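Diacylglycerol lipase (Aspergillus oryzae, PDB 5XK2) probably hydrolyses the ester bonds of mono- and diacylglycerols, as a fungal class 3 lipase of the alpha/beta-hydrolase fold, captured here in a closed conformation. Local coordinates at residues A[94-105]-A[208-218]. Numbering follows the deposited sequence.
Sequences IRNWVTDATFPQ and VPKLPLLTMGY
The carbonyl oxygen of Phe103 accepts two hydrogen bonds. Tyr218 OH donates to Phe103 O at 2.7 Å. A water gives the second bond to Phe103 O and also donates to Met216 O. The hydroxyl oxygen stands above the Phe103 carbonyl plane, 51° out of it. In this alpha/beta-hydrolase fold the contact joins helix 94-98 and the chain following it to the loop between strands 198-203 and 224-227.

The Tyr218 ring is covered on both faces. Gln105 NE2 sits over the ring centre, 3.4 Å above the plane, with the amide turned 89° to the ring. Gln105 NE2 also donates a weak hydrogen bond to Gly217 O at 3.0 Å, reached by the extended side chain. Pro212 CG lies over the opposite face, offset toward the rim. Pro212 follows a cis peptide bond, and its CG also makes a CH-pi contact over a face of the Phe103 ring. Met216 adds a Met-aromatic contact to that ring, its SD 3.5 Å from Phe103 CD2 in an oblique approach. The methyl CE lies in the ring plane at the edge.

Phe103 CE1 in turn rests over a face of Trp97. Trp97 CG is anti to the backbone N (chi1 180°), which turns the indole toward the loop, and Trp97 CH2 meets Leu211 CB. Val208 lies near the likely catalytic triad: its side chain touches His268, and its backbone N donates a hydrogen bond to Asp206 OD1. On the helix side, Val98 CG1 packs against Leu211 CD1 at 3.8 Å.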
ATOM      1  N   ILE A  94      -3.328  -0.598   1.901  1.00 21.80           N
ATOM      2  CA  ILE A  94      -2.489  -0.898   3.052  1.00 27.39           C
ATOM      3  C   ILE A  94      -1.793   0.366   3.520  1.00 21.57           C
ATOM      4  O   ILE A  94      -1.657   0.599   4.722  1.00 24.91           O
ATOM      5  CB  ILE A  94      -1.436  -1.970   2.723  1.00 42.37           C
ATOM      6  CG1 ILE A  94      -2.118  -3.286   2.345  1.00 47.97           C
ATOM      7  CG2 ILE A  94      -0.500  -2.179   3.910  1.00 42.66           C
ATOM      8  CD1 ILE A  94      -2.867  -3.950   3.497  1.00 31.63           C
ATOM      9  N   ARG A  95      -1.368   1.202   2.574  1.00 26.50           N
ATOM     10  CA  ARG A  95      -0.685   2.429   2.962  1.00 24.65           C
ATOM     11  C   ARG A  95      -1.614   3.330   3.786  1.00 25.47           C
ATOM     12  O   ARG A  95      -1.184   3.906   4.774  1.00 29.09           O
ATOM     13  CB  ARG A  95      -0.117   3.171   1.734  1.00 27.06           C
ATOM     14  CG  ARG A  95      -1.133   3.829   0.811  1.00 36.16           C
ATOM     15  CD  ARG A  95      -0.437   4.559  -0.345  1.00 34.78           C
ATOM     16  NE  ARG A  95       0.215   5.797   0.085  1.00 35.26           N
ATOM     17  CZ  ARG A  95       1.071   6.499  -0.655  1.00 29.87           C
ATOM     18  NH1 ARG A  95       1.389   6.102  -1.881  1.00 24.28           N
ATOM     19  NH2 ARG A  95       1.606   7.612  -0.171  1.00 35.45           N
ATOM     20  N   ASN A  96      -2.889   3.419   3.430  1.00 23.76           N
ATOM     21  CA  ASN A  96      -3.795   4.255   4.206  1.00 24.70           C
ATOM     22  C   ASN A  96      -4.032   3.686   5.597  1.00 25.69           C
ATOM     23  O   ASN A  96      -4.183   4.425   6.573  1.00 28.20           O
ATOM     24  CB  ASN A  96      -5.119   4.438   3.468  1.00 29.35           C
ATOM     25  CG  ASN A  96      -5.003   5.421   2.310  1.00 40.58           C
ATOM     26  OD1 ASN A  96      -3.921   5.951   2.033  1.00 41.98           O
ATOM     27  ND2 ASN A  96      -6.115   5.661   1.623  1.00 38.58           N
ATOM     28  N   TRP A  97      -4.036   2.361   5.690  1.00 20.39           N
ATOM     29  CA  TRP A  97      -4.236   1.689   6.964  1.00 19.63           C
ATOM     30  C   TRP A  97      -3.090   1.990   7.940  1.00 20.63           C
ATOM     31  O   TRP A  97      -3.313   2.207   9.131  1.00 19.97           O
ATOM     32  CB  TRP A  97      -4.359   0.181   6.724  1.00 18.39           C
ATOM     33  CG  TRP A  97      -4.563  -0.621   7.941  1.00 20.17           C
ATOM     34  CD1 TRP A  97      -5.531  -0.450   8.878  1.00 21.42           C
ATOM     35  CD2 TRP A  97      -3.795  -1.763   8.356  1.00 22.80           C
ATOM     36  NE1 TRP A  97      -5.410  -1.402   9.861  1.00 22.50           N
ATOM     37  CE2 TRP A  97      -4.351  -2.219   9.564  1.00 22.45           C
ATOM     38  CE3 TRP A  97      -2.686  -2.436   7.826  1.00 23.51           C
ATOM     39  CZ2 TRP A  97      -3.837  -3.315  10.260  1.00 22.18           C
ATOM     40  CZ3 TRP A  97      -2.177  -3.527   8.519  1.00 21.40           C
ATOM     41  CH2 TRP A  97      -2.753  -3.955   9.721  1.00 23.33           C
ATOM     42  N   VAL A  98      -1.857   1.982   7.434  1.00 21.02           N
ATOM     43  CA  VAL A  98      -0.705   2.164   8.314  1.00 23.61           C
ATOM     44  C   VAL A  98      -0.154   3.587   8.425  1.00 20.85           C
ATOM     45  O   VAL A  98       0.642   3.847   9.329  1.00 22.19           O
ATOM     46  CB  VAL A  98       0.484   1.245   7.888  1.00 22.12           C
ATOM     47  CG1 VAL A  98       0.056  -0.217   7.869  1.00 20.23           C
ATOM     48  CG2 VAL A  98       1.052   1.663   6.538  1.00 21.27           C
ATOM     49  N   THR A  99      -0.577   4.510   7.558  1.00 21.04           N
ATOM     50  CA  THR A  99       0.122   5.803   7.455  1.00 18.16           C
ATOM     51  C   THR A  99       0.089   6.629   8.752  1.00 25.97           C
ATOM     52  O   THR A  99       1.074   7.294   9.081  1.00 27.26           O
ATOM     53  CB  THR A  99      -0.423   6.632   6.277  1.00 24.30           C
ATOM     54  OG1 THR A  99       0.102   6.092   5.058  1.00 29.42           O
ATOM     55  CG2 THR A  99       0.019   8.093   6.361  1.00 27.12           C
ATOM     56  N   ASP A 100      -1.002   6.557   9.510  1.00 24.94           N
ATOM     57  CA  ASP A 100      -1.059   7.214  10.824  1.00 29.44           C
ATOM     58  C   ASP A 100      -0.143   6.581  11.881  1.00 27.41           C
ATOM     59  O   ASP A 100       0.238   7.235  12.859  1.00 28.23           O
ATOM     60  CB  ASP A 100      -2.487   7.203  11.356  1.00 40.24           C
ATOM     61  CG  ASP A 100      -3.335   8.297  10.765  1.00 53.56           C
ATOM     62  OD1 ASP A 100      -2.778   9.193  10.096  1.00 51.11           O
ATOM     63  OD2 ASP A 100      -4.567   8.259  10.973  1.00 63.67           O
ATOM     64  N   ALA A 101       0.166   5.299  11.693  1.00 27.25           N
ATOM     65  CA  ALA A 101       1.036   4.540  12.585  1.00 25.96           C
ATOM     66  C   ALA A 101       0.453   4.484  13.996  1.00 30.19           C
ATOM     67  O   ALA A 101       1.186   4.288  14.967  1.00 30.11           O
ATOM     68  CB  ALA A 101       2.442   5.138  12.611  1.00 27.23           C
ATOM     69  N   THR A 102      -0.865   4.653  14.090  1.00 23.46           N
ATOM     70  CA  THR A 102      -1.571   4.592  15.368  1.00 27.73           C
ATOM     71  C   THR A 102      -2.767   3.657  15.226  1.00 29.20           C
ATOM     72  O   THR A 102      -3.439   3.668  14.200  1.00 29.01           O
ATOM     73  CB  THR A 102      -2.039   5.995  15.840  1.00 43.44           C
ATOM     74  OG1 THR A 102      -2.792   5.873  17.050  1.00 50.10           O
ATOM     75  CG2 THR A 102      -2.900   6.669  14.794  1.00 38.54           C
ATOM     76  N   PHE A 103      -3.008   2.834  16.242  1.00 23.98           N
ATOM     77  CA  PHE A 103      -4.083   1.840  16.191  1.00 17.01           C
ATOM     78  C   PHE A 103      -4.810   1.811  17.535  1.00 15.59           C
ATOM     79  O   PHE A 103      -4.611   0.900  18.341  1.00 14.98           O
ATOM     80  CB  PHE A 103      -3.530   0.440  15.870  1.00 16.38           C
ATOM     81  CG  PHE A 103      -2.856   0.331  14.510  1.00 16.81           C
ATOM     82  CD1 PHE A 103      -3.596   0.068  13.366  1.00 23.52           C
ATOM     83  CD2 PHE A 103      -1.488   0.472  14.398  1.00 24.27           C
ATOM     84  CE1 PHE A 103      -2.969  -0.040  12.119  1.00 18.86           C
ATOM     85  CE2 PHE A 103      -0.860   0.368  13.158  1.00 26.99           C
ATOM     86  CZ  PHE A 103      -1.606   0.102  12.027  1.00 20.20           C
ATOM     87  N   PRO A 104      -5.637   2.831  17.800  1.00 16.87           N
ATOM     88  CA  PRO A 104      -6.321   2.908  19.097  1.00 17.93           C
ATOM     89  C   PRO A 104      -7.268   1.748  19.351  1.00 15.92           C
ATOM     90  O   PRO A 104      -7.863   1.203  18.412  1.00 17.72           O
ATOM     91  CB  PRO A 104      -7.100   4.221  19.006  1.00 19.77           C
ATOM     92  CG  PRO A 104      -7.242   4.483  17.550  1.00 22.89           C
ATOM     93  CD  PRO A 104      -5.990   3.953  16.917  1.00 22.92           C
ATOM     94  N   GLN A 105      -7.411   1.412  20.637  1.00 15.52           N
ATOM     95  CA  GLN A 105      -8.291   0.341  21.094  1.00 18.61           C
ATOM     96  C   GLN A 105      -9.621   0.896  21.588  1.00 18.52           C
ATOM     97  O   GLN A 105      -9.714   2.063  21.983  1.00 21.95           O
ATOM     98  CB  GLN A 105      -7.630  -0.469  22.209  1.00 18.21           C
ATOM     99  CG  GLN A 105      -6.372  -1.178  21.731  1.00 17.65           C
ATOM    100  CD  GLN A 105      -5.808  -2.104  22.758  1.00 21.25           C
ATOM    101  OE1 GLN A 105      -6.039  -1.935  23.951  1.00 24.80           O
ATOM    102  NE2 GLN A 105      -5.053  -3.097  22.306  1.00 22.14           N
ATOM    103  N   VAL A 208       1.550  -8.288   7.172  1.00 10.31           N
ATOM    104  CA  VAL A 208       0.287  -7.780   7.701  1.00  8.79           C
ATOM    105  C   VAL A 208      -0.107  -8.402   9.055  1.00  9.97           C
ATOM    106  O   VAL A 208      -0.537  -7.664   9.937  1.00 11.53           O
ATOM    107  CB  VAL A 208      -0.831  -7.926   6.641  1.00  9.75           C
ATOM    108  CG1 VAL A 208      -2.189  -7.478   7.203  1.00 11.29           C
ATOM    109  CG2 VAL A 208      -0.468  -7.051   5.406  1.00 10.56           C
ATOM    110  N   PRO A 209       0.079  -9.725   9.257  1.00 11.25           N
ATOM    111  CA  PRO A 209      -0.231 -10.302  10.576  1.00  9.55           C
ATOM    112  C   PRO A 209       0.680  -9.816  11.705  1.00 13.47           C
ATOM    113  O   PRO A 209       0.521 -10.284  12.832  1.00 15.83           O
ATOM    114  CB  PRO A 209      -0.094 -11.819  10.350  1.00  9.23           C
ATOM    115  CG  PRO A 209      -0.423 -11.980   8.892  1.00  7.82           C
ATOM    116  CD  PRO A 209       0.288 -10.794   8.264  1.00 10.25           C
ATOM    117  N   LYS A 210       1.712  -9.032  11.396  1.00 11.44           N
ATOM    118  CA  LYS A 210       2.541  -8.471  12.454  1.00 10.64           C
ATOM    119  C   LYS A 210       2.047  -7.120  12.958  1.00 11.27           C
ATOM    120  O   LYS A 210       2.698  -6.504  13.807  1.00 13.51           O
ATOM    121  CB  LYS A 210       3.983  -8.325  11.971  1.00 10.89           C
ATOM    122  CG  LYS A 210       4.599  -9.638  11.623  1.00 19.54           C
ATOM    123  CD  LYS A 210       5.992  -9.435  11.056  1.00 21.78           C
ATOM    124  CE  LYS A 210       6.379 -10.612  10.253  1.00 20.88           C
ATOM    125  NZ  LYS A 210       7.758 -10.444   9.750  1.00 14.60           N
ATOM    126  N   LEU A 211       0.922  -6.661  12.419  1.00 11.42           N
ATOM    127  CA  LEU A 211       0.342  -5.366  12.790  1.00 11.55           C
ATOM    128  C   LEU A 211      -1.080  -5.532  13.294  1.00 12.56           C
ATOM    129  O   LEU A 211      -1.790  -6.438  12.867  1.00 13.43           O
ATOM    130  CB  LEU A 211       0.340  -4.409  11.600  1.00 12.55           C
ATOM    131  CG  LEU A 211       1.719  -4.018  11.071  1.00 16.71           C
ATOM    132  CD1 LEU A 211       1.533  -3.153   9.845  1.00 20.89           C
ATOM    133  CD2 LEU A 211       2.517  -3.298  12.151  1.00 21.42           C
ATOM    134  N   PRO A 212      -1.506  -4.689  14.246  1.00 11.70           N
ATOM    135  CA  PRO A 212      -0.703  -3.744  15.027  1.00 12.58           C
ATOM    136  C   PRO A 212       0.317  -4.469  15.892  1.00 14.04           C
ATOM    137  O   PRO A 212       0.255  -5.708  16.060  1.00 13.27           O
ATOM    138  CB  PRO A 212      -1.748  -3.031  15.913  1.00 14.15           C
ATOM    139  CG  PRO A 212      -3.053  -3.304  15.282  1.00 18.50           C
ATOM    140  CD  PRO A 212      -2.937  -4.628  14.593  1.00 16.34           C
ATOM    141  N   LEU A 213       1.261  -3.702  16.420  1.00 16.05           N
ATOM    142  CA  LEU A 213       2.381  -4.252  17.173  1.00 14.98           C
ATOM    143  C   LEU A 213       1.997  -4.826  18.527  1.00 14.13           C
ATOM    144  O   LEU A 213       1.024  -4.394  19.170  1.00 14.94           O
ATOM    145  CB  LEU A 213       3.441  -3.177  17.402  1.00 15.85           C
ATOM    146  CG  LEU A 213       4.040  -2.487  16.181  1.00 19.89           C
ATOM    147  CD1 LEU A 213       5.088  -1.487  16.642  1.00 24.71           C
ATOM    148  CD2 LEU A 213       4.665  -3.517  15.277  1.00 21.16           C
ATOM    149  N   LEU A 214       2.801  -5.782  18.975  1.00 13.59           N
ATOM    150  CA  LEU A 214       2.730  -6.256  20.344  1.00 12.86           C
ATOM    151  C   LEU A 214       2.862  -5.097  21.328  1.00 16.13           C
ATOM    152  O   LEU A 214       2.193  -5.076  22.362  1.00 17.72           O
ATOM    153  CB  LEU A 214       3.835  -7.285  20.612  1.00 17.29           C
ATOM    154  CG  LEU A 214       3.719  -8.537  19.754  1.00 14.91           C
ATOM    155  CD1 LEU A 214       5.004  -9.363  19.816  1.00 17.73           C
ATOM    156  CD2 LEU A 214       2.508  -9.347  20.213  1.00 12.65           C
ATOM    157  N   THR A 215       3.742  -4.147  21.015  1.00 16.04           N
ATOM    158  CA  THR A 215       3.995  -3.021  21.917  1.00 16.64           C
ATOM    159  C   THR A 215       2.821  -2.037  21.960  1.00 17.66           C
ATOM    160  O   THR A 215       2.761  -1.160  22.824  1.00 23.36           O
ATOM    161  CB  THR A 215       5.287  -2.256  21.514  1.00 21.12           C
ATOM    162  OG1 THR A 215       5.242  -1.942  20.119  1.00 21.94           O
ATOM    163  CG2 THR A 215       6.517  -3.103  21.788  1.00 25.12           C
ATOM    164  N   MET A 216       1.874  -2.197  21.037  1.00 15.87           N
ATOM    165  CA  MET A 216       0.659  -1.394  21.036  1.00 17.00           C
ATOM    166  C   MET A 216      -0.468  -2.059  21.845  1.00 17.74           C
ATOM    167  O   MET A 216      -1.611  -1.582  21.855  1.00 19.36           O
ATOM    168  CB  MET A 216       0.207  -1.137  19.596  1.00 16.78           C
ATOM    169  CG  MET A 216       1.151  -0.246  18.812  1.00 19.56           C
ATOM    170  SD  MET A 216       0.709  -0.295  17.070  1.00 21.96           S
ATOM    171  CE  MET A 216       1.808   0.949  16.389  1.00 26.40           C
ATOM    172  N   GLY A 217      -0.151  -3.175  22.494  1.00 15.31           N
ATOM    173  CA  GLY A 217      -1.108  -3.853  23.356  1.00 17.75           C
ATOM    174  C   GLY A 217      -1.990  -4.883  22.678  1.00 17.24           C
ATOM    175  O   GLY A 217      -3.058  -5.226  23.185  1.00 18.34           O
ATOM    176  N   TYR A 218      -1.556  -5.375  21.522  1.00 12.38           N
ATOM    177  CA  TYR A 218      -2.323  -6.384  20.803  1.00 11.41           C
ATOM    178  C   TYR A 218      -1.627  -7.729  20.836  1.00  9.76           C
ATOM    179  O   TYR A 218      -0.393  -7.803  20.891  1.00 11.90           O
ATOM    180  CB  TYR A 218      -2.521  -5.979  19.345  1.00  9.59           C
ATOM    181  CG  TYR A 218      -3.410  -4.778  19.161  1.00 12.62           C
ATOM    182  CD1 TYR A 218      -4.777  -4.938  19.009  1.00 13.08           C
ATOM    183  CD2 TYR A 218      -2.882  -3.496  19.122  1.00 10.88           C
ATOM    184  CE1 TYR A 218      -5.612  -3.838  18.826  1.00 16.62           C
ATOM    185  CE2 TYR A 218      -3.706  -2.383  18.935  1.00 11.72           C
ATOM    186  CZ  TYR A 218      -5.067  -2.576  18.781  1.00 15.72           C
ATOM    187  OH  TYR A 218      -5.898  -1.501  18.585  1.00 16.02           O
TER
HETATM  188  O   HOH W   1      -2.740   0.979  20.630  1.00 34.34           O